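Local coordinates for protein putative glycoside hydrolase (Bacteroides thetaiotaomicron VPI-5482, PDB 3HBZ) that is of unconfirmed function but binds calcium and, as a putative glycoside hydrolase, may play a role in carbohydrate metabolism, at residues T166-F169 / G170-G174; I58-P61 / S62-R66; L204-R207 / H208-Y212; S186-V189 / G190-M193. All blocks are in the same frame, centred on the assembly; numbering follows the deposited sequence.

Interaction 1: residues T166-F169 / G170-G174; sequences TGFF and GSIMG
Thr-166 and Gly-170 make the tight side of this one-turn contact. The hydroxyl OG1 of Thr-166 lies only 3.3 Å from Gly-170 CA, close enough that a CB on Gly-170 would collide with it. That hydroxyl sits between the backbone N and the carbonyl carbon of its own residue (chi1 56°) and is hydrogen-bonded to Met-175 O, which ties the buried start of the turn to the chain leaving it. The backbone follows the i to i+4 pattern: Gly-170 N reaches Thr-166 O from above the carbonyl plane, whereas Ser-171 N meets Gly-167 O at 3.0 Å and nearly end-on.

The other side is exposed. Phe-168 O is gripped twice, by Ile-172 N and by Ser-171 OG, the hydroxyl approaching to 2.9 Å from Phe-168 O. Beside it, Ile-172 CG2 rests over one face of the Phe-168 ring, 3.8 Å from the centroid and offset toward the rim, a CH-pi contact. The looser link on this side is at Phe-169 O, which accepts a weak bond from Met-173 N.

Beyond Met-173 the chain leaves helical geometry at Gly-174, whose phi is positive (76°). That positive phi, together with two bonds back into the last turn, one of them from Gly-174 N to Ser-171 O at 3.0 Å, makes a Schellman motif, here closing the short helix 167-172.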
loop_
_atom_site.group_PDB
_atom_site.type_symbol
_atom_site.label_atom_id
_atom_site.label_comp_id
_atom_site.label_asym_id
_atom_site.label_seq_id
_atom_site.Cartn_x
_atom_site.Cartn_y
_atom_site.Cartn_z
ATOM N N THR A 166 9.534 -14.785 -9.901
ATOM C CA THR A 166 10.342 -14.534 -8.701
ATOM C C THR A 166 11.647 -15.334 -8.717
ATOM O O THR A 166 12.381 -15.361 -7.715
ATOM C CB THR A 166 9.588 -14.957 -7.465
ATOM O OG1 THR A 166 9.235 -16.336 -7.625
ATOM C CG2 THR A 166 8.358 -14.129 -7.282
ATOM N N GLY A 167 11.915 -16.027 -9.828
ATOM C CA GLY A 167 13.177 -16.751 -10.001
ATOM C C GLY A 167 13.298 -17.975 -9.078
ATOM O O GLY A 167 12.348 -18.382 -8.402
ATOM N N PHE A 168 14.499 -18.505 -8.995
ATOM C CA PHE A 168 14.738 -19.722 -8.228
ATOM C C PHE A 168 14.368 -19.560 -6.746
ATOM O O PHE A 168 13.773 -20.470 -6.126
ATOM C CB PHE A 168 16.197 -20.158 -8.373
ATOM C CG PHE A 168 16.531 -21.425 -7.593
ATOM C CD1 PHE A 168 15.951 -22.641 -7.941
ATOM C CD2 PHE A 168 17.398 -21.387 -6.506
ATOM C CE1 PHE A 168 16.217 -23.790 -7.210
ATOM C CE2 PHE A 168 17.703 -22.520 -5.793
ATOM C CZ PHE A 168 17.111 -23.740 -6.135
ATOM N N PHE A 169 14.694 -18.401 -6.177
ATOM C CA PHE A 169 14.556 -18.239 -4.740
ATOM C C PHE A 169 13.080 -18.126 -4.394
ATOM O O PHE A 169 12.603 -18.699 -3.416
ATOM C CB PHE A 169 15.394 -17.059 -4.230
ATOM C CG PHE A 169 16.891 -17.238 -4.385
ATOM C CD1 PHE A 169 17.521 -18.479 -4.184
ATOM C CD2 PHE A 169 17.692 -16.145 -4.678
ATOM C CE1 PHE A 169 18.900 -18.611 -4.314
ATOM C CE2 PHE A 169 19.034 -16.259 -4.791
ATOM C CZ PHE A 169 19.673 -17.483 -4.619
ATOM N N GLY A 170 12.332 -17.428 -5.218
ATOM C CA GLY A 170 10.896 -17.401 -5.039
ATOM C C GLY A 170 10.277 -18.794 -5.150
ATOM O O GLY A 170 9.381 -19.178 -4.328
ATOM N N SER A 171 10.754 -19.586 -6.101
ATOM C CA SER A 171 10.156 -20.907 -6.272
ATOM C C SER A 171 10.422 -21.834 -5.103
ATOM O O SER A 171 9.525 -22.594 -4.691
ATOM C CB SER A 171 10.553 -21.582 -7.580
ATOM O OG SER A 171 11.848 -22.096 -7.549
ATOM N N ILE A 172 11.615 -21.776 -4.523
ATOM C CA ILE A 172 11.839 -22.610 -3.367
ATOM C C ILE A 172 11.003 -22.170 -2.139
ATOM O O ILE A 172 10.762 -22.983 -1.256
ATOM C CB ILE A 172 13.351 -22.884 -3.046
ATOM C CG1 ILE A 172 14.025 -21.696 -2.418
ATOM C CG2 ILE A 172 14.140 -23.392 -4.277
ATOM C CD1 ILE A 172 13.690 -21.615 -1.000
HETATM N N MSE A 173 10.510 -20.927 -2.100
HETATM C CA MSE A 173 9.627 -20.502 -1.010
HETATM C C MSE A 173 8.163 -20.833 -1.331
HETATM O O MSE A 173 7.252 -20.463 -0.574
HETATM C CB MSE A 173 9.751 -18.984 -0.738
HETATM C CG MSE A 173 11.133 -18.518 -0.288
HETATM SE SE MSE A 173 11.734 -19.404 1.309
HETATM C CE MSE A 173 10.442 -18.635 2.512
ATOM N N GLY A 174 7.903 -21.478 -2.463
ATOM C CA GLY A 174 6.520 -21.776 -2.842
ATOM C C GLY A 174 5.814 -20.550 -3.370
ATOM O O GLY A 174 4.596 -20.518 -3.365
#

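Interaction 2: residues I58-P61 / S62-R66; sequences IDPP and SGTAR
Pro-61 and Thr-64 close a type II beta turn that follows strand 57-59, an outermost strand of a five-stranded mixed sheet. The turn is evidenced by Thr-64 N bonding to Pro-61 O at 3.1 Å and by the positive phi of Gly-63 (86°) at its third position, where a side chain would be jammed against the carbonyl of Ser-62.

The Thr-64 side chain adds a second clasp. Its CB stands 3.3 Å from Pro-61 O and also faces CB of Pro-60. With chi1 at -56°, OG1 lies beside the residue's own backbone N, and hydroxyl and amide therefore converge on one acceptor: OG1 donates to Pro-61 O over just 2.6 Å, tilted 20° from the carbonyl plane. The same OG1 is 3.3 Å from CD of the Pro-61 ring. The other branch, CG2, ends at the Pro-60 ring, 4.2 Å from its CB. A valine here would remove the hydroxyl, and Pro-61 O would probably be left with the amide alone, the turn losing one of its two clasps.

Pro-60, joined to Asp-59 by a cis peptide, carries the contact on to Arg-66, whose side chain crosses the proline at about a right angle. The guanidinium is held by a hydrogen bond from NH1 to Gln-73 O and a cation-pi contact with Tyr-74, both of strand 72-77. Over one of its faces, offset toward the rim, sits the proline ring, with Pro-60 CG 3.5 Å from Arg-66 NH1.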
loop_
_atom_site.group_PDB
_atom_site.type_symbol
_atom_site.label_atom_id
_atom_site.label_comp_id
_atom_site.label_asym_id
_atom_site.label_seq_id
_atom_site.Cartn_x
_atom_site.Cartn_y
_atom_site.Cartn_z
ATOM N N ILE A 58 18.752 8.258 19.226
ATOM C CA ILE A 58 18.118 8.983 18.139
ATOM C C ILE A 58 18.349 10.492 18.323
ATOM O O ILE A 58 18.330 11.010 19.434
ATOM C CB ILE A 58 16.628 8.637 18.023
ATOM C CG1 ILE A 58 16.012 9.239 16.746
ATOM C CG2 ILE A 58 15.870 9.129 19.252
ATOM C CD1 ILE A 58 14.585 8.748 16.421
ATOM N N ASP A 59 18.563 11.179 17.221
ATOM C CA ASP A 59 18.899 12.607 17.207
ATOM C C ASP A 59 17.988 13.229 16.171
ATOM O O ASP A 59 18.016 12.829 15.022
ATOM C CB ASP A 59 20.348 12.806 16.800
ATOM C CG ASP A 59 20.766 14.277 16.748
ATOM O OD1 ASP A 59 20.306 15.062 17.573
ATOM O OD2 ASP A 59 21.575 14.640 15.875
ATOM N N PRO A 60 17.149 14.198 16.581
ATOM C CA PRO A 60 17.010 14.665 17.938
ATOM C C PRO A 60 16.314 13.618 18.800
ATOM O O PRO A 60 15.809 12.641 18.265
ATOM C CB PRO A 60 16.154 15.938 17.794
ATOM C CG PRO A 60 15.383 15.711 16.600
ATOM C CD PRO A 60 16.236 14.893 15.666
ATOM N N PRO A 61 16.321 13.799 20.132
ATOM C CA PRO A 61 15.843 12.705 20.984
ATOM C C PRO A 61 14.327 12.471 20.892
ATOM O O PRO A 61 13.555 13.385 20.483
ATOM C CB PRO A 61 16.242 13.141 22.408
ATOM C CG PRO A 61 17.186 14.327 22.240
ATOM C CD PRO A 61 16.877 14.928 20.902
ATOM N N SER A 62 13.912 11.258 21.283
ATOM C CA SER A 62 12.500 10.908 21.361
ATOM C C SER A 62 11.765 11.939 22.184
ATOM O O SER A 62 12.249 12.352 23.225
ATOM C CB SER A 62 12.304 9.511 21.989
ATOM O OG SER A 62 10.927 9.131 21.975
ATOM N N GLY A 63 10.596 12.366 21.715
ATOM C CA GLY A 63 9.803 13.338 22.444
ATOM C C GLY A 63 10.189 14.787 22.147
ATOM O O GLY A 63 9.701 15.682 22.808
ATOM N N THR A 64 11.068 15.028 21.174
ATOM C CA THR A 64 11.337 16.409 20.748
ATOM C C THR A 64 10.127 16.960 19.976
ATOM O O THR A 64 9.620 16.299 19.067
ATOM C CB THR A 64 12.590 16.503 19.843
ATOM O OG1 THR A 64 13.728 15.950 20.523
ATOM C CG2 THR A 64 12.890 17.981 19.446
ATOM N N ALA A 65 9.691 18.170 20.334
ATOM C CA ALA A 65 8.610 18.854 19.645
ATOM C C ALA A 65 9.169 19.421 18.345
ATOM O O ALA A 65 10.240 20.042 18.348
ATOM C CB ALA A 65 8.012 20.038 20.523
ATOM N N ARG A 66 8.444 19.221 17.248
ATOM C CA ARG A 66 8.855 19.777 15.967
ATOM C C ARG A 66 7.654 20.164 15.161
ATOM O O ARG A 66 6.523 19.761 15.478
ATOM C CB ARG A 66 9.701 18.782 15.178
ATOM C CG ARG A 66 10.644 17.952 16.036
ATOM C CD ARG A 66 11.466 16.979 15.179
ATOM N NE ARG A 66 12.531 17.658 14.450
ATOM C CZ ARG A 66 13.451 17.022 13.735
ATOM N NH1 ARG A 66 13.446 15.704 13.655
ATOM N NH2 ARG A 66 14.386 17.699 13.107
#

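Interaction 3: residues L204-R207 / H208-Y212; sequences LPFR and HIPTY. With ACT (acetate ion), chain H.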
loop_
_atom_site.group_PDB
_atom_site.type_symbol
_atom_site.label_atom_id
_atom_site.label_comp_id
_atom_site.label_asym_id
_atom_site.label_seq_id
_atom_site.Cartn_x
_atom_site.Cartn_y
_atom_site.Cartn_z
ATOM N N LEU A 204 -7.213 2.742 4.597
ATOM C CA LEU A 204 -6.936 3.849 5.474
ATOM C C LEU A 204 -8.271 4.524 5.816
ATOM O O LEU A 204 -9.282 4.301 5.133
ATOM C CB LEU A 204 -5.970 4.833 4.817
ATOM C CG LEU A 204 -4.491 4.384 4.689
ATOM C CD1 LEU A 204 -3.652 5.449 3.893
ATOM C CD2 LEU A 204 -3.897 4.100 6.046
ATOM N N PRO A 205 -8.289 5.347 6.866
ATOM C CA PRO A 205 -9.576 5.934 7.281
ATOM C C PRO A 205 -10.185 6.848 6.214
ATOM O O PRO A 205 -9.445 7.556 5.524
ATOM C CB PRO A 205 -9.214 6.708 8.546
ATOM C CG PRO A 205 -8.023 5.980 9.072
ATOM C CD PRO A 205 -7.231 5.620 7.846
ATOM N N PHE A 206 -11.513 6.766 6.049
ATOM C CA PHE A 206 -12.255 7.539 5.031
ATOM C C PHE A 206 -13.559 8.009 5.655
ATOM O O PHE A 206 -14.275 7.207 6.270
ATOM C CB PHE A 206 -12.518 6.648 3.804
ATOM C CG PHE A 206 -13.095 7.394 2.624
ATOM C CD1 PHE A 206 -12.369 8.398 1.993
ATOM C CD2 PHE A 206 -14.387 7.096 2.161
ATOM C CE1 PHE A 206 -12.922 9.112 0.910
ATOM C CE2 PHE A 206 -14.937 7.774 1.095
ATOM C CZ PHE A 206 -14.199 8.816 0.461
ATOM N N ARG A 207 -13.857 9.304 5.557
ATOM C CA ARG A 207 -15.005 9.873 6.283
ATOM C C ARG A 207 -16.165 10.316 5.375
ATOM O O ARG A 207 -16.977 11.124 5.762
ATOM C CB ARG A 207 -14.562 11.034 7.199
ATOM C CG ARG A 207 -13.525 10.645 8.263
ATOM C CD ARG A 207 -13.079 11.859 9.091
ATOM N NE ARG A 207 -11.821 11.580 9.815
ATOM C CZ ARG A 207 -11.647 11.603 11.142
ATOM N NH1 ARG A 207 -12.645 11.888 11.953
ATOM N NH2 ARG A 207 -10.449 11.342 11.666
ATOM N N HIS A 208 -16.276 9.736 4.185
ATOM C CA HIS A 208 -17.460 9.944 3.309
ATOM C C HIS A 208 -18.002 8.563 2.893
ATOM O O HIS A 208 -17.372 7.550 3.169
ATOM C CB HIS A 208 -17.088 10.743 2.053
ATOM C CG HIS A 208 -16.330 11.996 2.339
ATOM N ND1 HIS A 208 -16.924 13.109 2.903
ATOM C CD2 HIS A 208 -15.018 12.308 2.166
ATOM C CE1 HIS A 208 -16.013 14.062 3.045
ATOM N NE2 HIS A 208 -14.848 13.601 2.610
ATOM N N ILE A 209 -19.142 8.556 2.205
ATOM C CA ILE A 209 -19.782 7.352 1.730
ATOM C C ILE A 209 -19.372 7.208 0.286
ATOM O O ILE A 209 -19.846 7.967 -0.574
ATOM C CB ILE A 209 -21.318 7.421 1.843
ATOM C CG1 ILE A 209 -21.757 7.548 3.311
ATOM C CG2 ILE A 209 -21.948 6.147 1.247
ATOM C CD1 ILE A 209 -23.270 7.751 3.508
ATOM N N PRO A 210 -18.456 6.265 0.005
ATOM C CA PRO A 210 -18.065 6.065 -1.352
ATOM C C PRO A 210 -19.205 5.428 -2.146
ATOM O O PRO A 210 -19.887 4.528 -1.633
ATOM C CB PRO A 210 -16.850 5.145 -1.218
ATOM C CG PRO A 210 -17.091 4.369 -0.039
ATOM C CD PRO A 210 -17.873 5.242 0.894
ATOM N N THR A 211 -19.408 5.906 -3.371
ATOM C CA THR A 211 -20.462 5.408 -4.259
ATOM C C THR A 211 -19.972 4.707 -5.536
ATOM O O THR A 211 -20.632 3.760 -6.007
ATOM C CB THR A 211 -21.408 6.579 -4.635
ATOM O OG1 THR A 211 -20.618 7.672 -5.095
ATOM C CG2 THR A 211 -22.192 7.033 -3.389
ATOM N N TYR A 212 -18.827 5.142 -6.088
ATOM C CA TYR A 212 -18.261 4.532 -7.306
ATOM C C TYR A 212 -16.759 4.652 -7.301
ATOM O O TYR A 212 -16.217 5.615 -6.726
ATOM C CB TYR A 212 -18.723 5.249 -8.594
ATOM C CG TYR A 212 -20.202 5.179 -8.828
ATOM C CD1 TYR A 212 -21.026 6.143 -8.306
ATOM C CD2 TYR A 212 -20.780 4.117 -9.516
ATOM C CE1 TYR A 212 -22.387 6.088 -8.461
ATOM C CE2 TYR A 212 -22.181 4.059 -9.701
ATOM C CZ TYR A 212 -22.958 5.056 -9.152
ATOM O OH TYR A 212 -24.307 5.106 -9.283
HETATM C C ACT H . -11.446 11.380 4.026
HETATM O O ACT H . -12.416 11.296 4.695
HETATM O OXT ACT H . -10.490 10.963 4.759
HETATM C CH3 ACT H . -11.485 11.865 2.535
#
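Phe-206 and His-208 meet in an offset edge-to-face pair, the imidazole turning its edge toward the phenyl face. The ring centroids are 5.5 Å apart and the planes stand at 74°, so this is a T-shaped rather than a parallel stack. CZ of Phe-206 lies in the imidazole plane, at the imidazole edge, and comes 3.8 Å from His-208 CB. On the phenyl ring itself, CE2 approaches His-208 O to 3.2 Å and touches Pro-210 CD at the ring edge. The reach of the phenyl follows from its first torsion: CG is anti to the backbone N (chi1 -172°), which carries the ring along toward the residues that come after it.

An acetate ion, probably from the crystallisation liquor, shares this aromatic corner. The acetate CH3 is 3.5 Å from Phe-206 CE1 and also touches His-208 CD2, while the acetate O accepts the amide of Arg-207 N at 2.6 Å.

The corner belongs to the connection between strands 200-205 and 210-220. Past Pro-210, Thr-211 and Tyr-212 both face Ile-337 of strand 328-338, a classic beta bulge.

Farther out, the imidazole is fixed by a hydrogen bond from His-208 ND1 to Glu-341 OE1 and by stacking on Tyr-338. Phe-206 and Pro-210 both pack on Val-308 and Leu-336, and Leu-96 N gives the acetate a second hydrogen bond.

Interaction 4: residues S186-V189 / G190-M193; sequences SFDV and GNAM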
loop_
_atom_site.group_PDB
_atom_site.type_symbol
_atom_site.label_atom_id
_atom_site.label_comp_id
_atom_site.label_asym_id
_atom_site.label_seq_id
_atom_site.Cartn_x
_atom_site.Cartn_y
_atom_site.Cartn_z
ATOM N N SER A 186 -0.738 -0.447 3.650
ATOM C CA SER A 186 0.693 -0.595 3.757
ATOM C C SER A 186 1.147 -2.025 3.498
ATOM O O SER A 186 0.343 -2.967 3.522
ATOM C CB SER A 186 1.166 -0.128 5.142
ATOM O OG SER A 186 0.548 -0.881 6.157
ATOM N N PHE A 187 2.446 -2.172 3.250
ATOM C CA PHE A 187 3.039 -3.496 2.990
ATOM C C PHE A 187 3.971 -3.828 4.146
ATOM O O PHE A 187 4.920 -3.131 4.399
ATOM C CB PHE A 187 3.814 -3.542 1.684
ATOM C CG PHE A 187 4.299 -4.954 1.300
ATOM C CD1 PHE A 187 3.433 -5.861 0.775
ATOM C CD2 PHE A 187 5.594 -5.344 1.512
ATOM C CE1 PHE A 187 3.841 -7.128 0.418
ATOM C CE2 PHE A 187 6.014 -6.634 1.187
ATOM C CZ PHE A 187 5.138 -7.507 0.628
ATOM N N ASP A 188 3.661 -4.886 4.882
ATOM C CA ASP A 188 4.440 -5.254 6.052
ATOM C C ASP A 188 5.501 -6.249 5.628
ATOM O O ASP A 188 5.231 -7.445 5.490
ATOM C CB ASP A 188 3.509 -5.806 7.113
ATOM C CG ASP A 188 4.247 -6.377 8.340
ATOM O OD1 ASP A 188 5.480 -6.448 8.363
ATOM O OD2 ASP A 188 3.542 -6.786 9.238
ATOM N N VAL A 189 6.721 -5.759 5.453
ATOM C CA VAL A 189 7.759 -6.550 4.814
ATOM C C VAL A 189 8.186 -7.710 5.715
ATOM O O VAL A 189 8.734 -8.654 5.223
ATOM C CB VAL A 189 9.004 -5.707 4.395
ATOM C CG1 VAL A 189 9.829 -5.282 5.633
ATOM C CG2 VAL A 189 9.885 -6.507 3.387
ATOM N N GLY A 190 7.848 -7.674 7.009
ATOM C CA GLY A 190 8.169 -8.773 7.927
ATOM C C GLY A 190 7.353 -10.032 7.629
ATOM O O GLY A 190 7.760 -11.106 7.992
ATOM N N ASN A 191 6.218 -9.896 6.949
ATOM C CA ASN A 191 5.446 -11.045 6.495
ATOM C C ASN A 191 5.629 -11.446 5.013
ATOM O O ASN A 191 4.962 -12.349 4.504
ATOM C CB ASN A 191 3.969 -10.772 6.765
ATOM C CG ASN A 191 3.540 -11.228 8.166
ATOM O OD1 ASN A 191 3.928 -12.294 8.634
ATOM N ND2 ASN A 191 2.700 -10.449 8.794
ATOM N N ALA A 192 6.496 -10.731 4.300
ATOM C CA ALA A 192 6.512 -10.798 2.851
ATOM C C ALA A 192 6.704 -12.221 2.318
ATOM O O ALA A 192 6.141 -12.595 1.304
ATOM C CB ALA A 192 7.623 -9.898 2.285
HETATM N N MSE A 193 7.513 -13.006 3.009
HETATM C CA MSE A 193 7.825 -14.329 2.556
HETATM C C MSE A 193 7.554 -15.380 3.622
HETATM O O MSE A 193 8.173 -16.421 3.614
HETATM C CB MSE A 193 9.295 -14.340 2.130
HETATM C CG MSE A 193 9.487 -13.688 0.832
HETATM SE SE MSE A 193 11.227 -14.071 0.073
HETATM C CE MSE A 193 10.764 -14.169 -1.690
#
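A 3-10 turn follows strand 185-187, and Asp-188 and Gly-190 meet at its start in an Asx turn, the carboxylate binding the amide two residues on. The bond from Gly-190 N to Asp-188 OD1 is 3.0 Å long. It arrives on the anti side of the carboxylate oxygen, 32° out of the carboxylate plane. With chi1 at 174°, Asp-188 CG stands anti to the residue's amide nitrogen and beside its carbonyl carbon, which swings the carboxylate forward over the turn. An alanine here would take OD1 away, and Gly-190 N would probably lose its side-chain acceptor, the start of the turn being less firmly fixed. The other oxygen, OD2, has a long, weak ion pair with Lys-201 of the adjoining strand 200-205.

Backbone bonds to the third residue on define the turn itself. Asn-191 N binds Asp-188 O at 3.0 Å, and Ala-192 N follows with Val-189 O at 3.2 Å. In the second, the amide lies far above the carbonyl plane, although its N-H points quite directly at the oxygen (164°).

After the turn the chain brings Ala-192 up to the Phe-187 ring, a ring that also touches Ala-131 of helix 130-134 and Ala-199 of helix 196-199. Ala-192 CB lies 3.4 Å from Val-189 O and 3.8 Å from Phe-187 CE2.

How the interactions relate
Three of the four contacts, interactions 1, 3 and 4, fall within the putative carbohydrate metabolism domain, away from the annotated sites, and only two touch. Interactions 1 and 4 have centres about 17 Å apart and meet where Met-173 CE packs 3.4 Å from Met-193 O. Interaction 3 lies across the chain's centre from both; its nearest atoms are about 6 Å from interaction 4, whose strand 185-187 pairs with strand 200-205. Interaction 2 stands apart on the five-stranded sheet, its nearest atoms about 18 Å from interaction 4. Even its approach to a metal site is remote: the Ile-58 side chain is about 10 Å from that of Lys-84, which with Glu-9 binds calcium, and about 13 Å from a calcium ion.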